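Local coordinates for LbaCas13a H328A (C2c2) (Lachnospiraceae bacterium NK4A179, PDB 5WLH), which binds its CRISPR pre-crRNA and, as a Cas13a enzyme, probably uses the guide to recognise and cleave target RNA, at residues 528-533 with 550-555. Residues are numbered along the deposited sequence; the frame is centred on the assembly and turned at random.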
# COMPACT_ATOMS: atom_id res chain seq x y z
N LEU A 528 -14.64 14.49 17.08
CA LEU A 528 -14.21 13.73 18.24
C LEU A 528 -13.69 14.61 19.37
O LEU A 528 -13.61 14.15 20.51
CB LEU A 528 -13.12 12.74 17.86
CG LEU A 528 -13.59 11.66 16.91
CD1 LEU A 528 -12.47 10.60 16.70
CD2 LEU A 528 -14.87 11.01 17.43
N LEU A 529 -13.34 15.85 19.09
CA LEU A 529 -12.83 16.72 20.14
C LEU A 529 -13.90 17.62 20.74
O LEU A 529 -13.58 18.41 21.64
CB LEU A 529 -11.66 17.55 19.61
CG LEU A 529 -10.46 16.67 19.23
CD1 LEU A 529 -9.27 17.52 18.89
CD2 LEU A 529 -10.14 15.64 20.36
N LEU A 530 -15.15 17.51 20.29
CA LEU A 530 -16.22 18.25 20.93
C LEU A 530 -16.38 17.78 22.37
O LEU A 530 -16.12 16.62 22.69
CB LEU A 530 -17.54 18.11 20.17
CG LEU A 530 -17.58 18.65 18.73
CD1 LEU A 530 -19.00 18.61 18.18
CD2 LEU A 530 -16.98 20.05 18.61
N LYS A 531 -16.79 18.69 23.24
CA LYS A 531 -16.82 18.45 24.67
C LYS A 531 -18.24 18.20 25.16
O LYS A 531 -19.21 18.63 24.52
CB LYS A 531 -16.21 19.65 25.41
CG LYS A 531 -14.71 19.82 25.14
CD LYS A 531 -13.89 18.75 25.85
CE LYS A 531 -12.47 18.67 25.30
NZ LYS A 531 -12.35 17.77 24.10
N PRO A 532 -18.41 17.50 26.28
CA PRO A 532 -19.75 17.11 26.72
C PRO A 532 -20.61 18.32 27.08
O PRO A 532 -20.11 19.43 27.29
CB PRO A 532 -19.49 16.24 27.96
CG PRO A 532 -18.06 15.84 27.85
CD PRO A 532 -17.37 16.96 27.17
N LYS A 533 -21.92 18.07 27.18
CA LYS A 533 -22.91 19.14 27.24
C LYS A 533 -22.73 20.08 28.44
O LYS A 533 -23.20 21.22 28.38
CB LYS A 533 -24.31 18.55 27.26
CG LYS A 533 -24.65 17.80 28.55
CD LYS A 533 -25.99 17.11 28.43
CE LYS A 533 -26.44 16.52 29.76
NZ LYS A 533 -27.75 15.80 29.60
N LEU A 550 -23.27 20.99 22.52
CA LEU A 550 -24.57 21.64 22.33
C LEU A 550 -24.53 22.71 21.24
O LEU A 550 -25.53 22.94 20.56
CB LEU A 550 -25.06 22.26 23.64
CG LEU A 550 -25.32 21.25 24.75
CD1 LEU A 550 -25.47 21.98 26.10
CD2 LEU A 550 -26.55 20.41 24.43
N ASN A 551 -23.38 23.37 21.06
CA ASN A 551 -23.27 24.45 20.08
C ASN A 551 -23.34 23.96 18.65
O ASN A 551 -23.42 24.79 17.74
CB ASN A 551 -21.97 25.21 20.27
CG ASN A 551 -21.90 25.93 21.60
OD1 ASN A 551 -22.90 26.45 22.07
ND2 ASN A 551 -20.71 25.95 22.20
N PHE A 552 -23.28 22.65 18.42
CA PHE A 552 -23.13 22.12 17.07
C PHE A 552 -24.24 21.17 16.67
O PHE A 552 -24.30 20.76 15.50
CB PHE A 552 -21.76 21.44 16.94
CG PHE A 552 -20.62 22.35 17.29
CD1 PHE A 552 -20.16 23.28 16.38
CD2 PHE A 552 -20.06 22.34 18.56
CE1 PHE A 552 -19.13 24.14 16.70
CE2 PHE A 552 -19.04 23.21 18.89
CZ PHE A 552 -18.57 24.11 17.97
N LEU A 553 -25.15 20.83 17.59
CA LEU A 553 -26.22 19.88 17.29
C LEU A 553 -27.09 20.42 16.17
O LEU A 553 -27.46 21.59 16.16
CB LEU A 553 -27.06 19.62 18.54
CG LEU A 553 -26.35 18.84 19.64
CD1 LEU A 553 -27.21 18.76 20.87
CD2 LEU A 553 -25.99 17.44 19.14
N LYS A 554 -27.40 19.54 15.21
CA LYS A 554 -28.27 19.89 14.09
C LYS A 554 -29.74 19.88 14.49
O LYS A 554 -30.53 20.66 13.94
CB LYS A 554 -28.07 18.91 12.92
CG LYS A 554 -26.91 19.23 11.99
CD LYS A 554 -26.69 18.09 10.98
CE LYS A 554 -26.03 18.58 9.71
NZ LYS A 554 -25.85 17.49 8.69
N ASP A 555 -30.11 19.01 15.42
CA ASP A 555 -31.50 18.83 15.83
C ASP A 555 -31.56 17.93 17.06
O ASP A 555 -31.71 16.71 16.93
CB ASP A 555 -32.34 18.24 14.69
CG ASP A 555 -33.84 18.27 14.98
OD1 ASP A 555 -34.24 18.40 16.16
OD2 ASP A 555 -34.62 18.15 14.02
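Between helix 486-517 and helix 559-564 the chain makes a long excursion without alpha-helix or strand, apart from short 3-10 turns such as those ending at Leu529 and Asn551, and its two limbs meet at its base through an apolar pair, Leu530 with Phe552, and a contact of Leu550 with the backbone and CB of Lys533. In the buried pair both methyls of Leu530 come obliquely up to the CD2-CE2 part of the Phe552 ring: CD2 is 3.8 Å from CE2 of Phe552, while CD1 is 3.9 Å from CD2 of the same ring. The branched leucine suits this place because its two methyls span neighbouring ring atoms. With CG of Phe552 beside its own backbone N (chi1 -56°), the ring swings toward Leu530, and CB of Asn551 rests over one ring face near the rim. The second contact is less buried. Here Leu550 CD1 reaches to 3.3 Å from the carbonyl O of Lys533 and to 3.8 Å from CB of Lys533. Lysine can serve here because its near end is aliphatic, while its extended chain carries NZ away to a salt bridge with Asp590. An alanine in place of Leu550 would probably take away the branch that lies against CB and the carbonyl O of Lys533, opening a gap between the limbs. No hydrogen bond joins the two segments directly; instead Asn548 bonds to Lys533 O through ND2 and to Leu550 N through OD1. Helix 588-602 borders both limbs: Val589 touches Lys533 and Leu553, and Lys596 donates to Leu530 O, so the base of the excursion is tied to that helix.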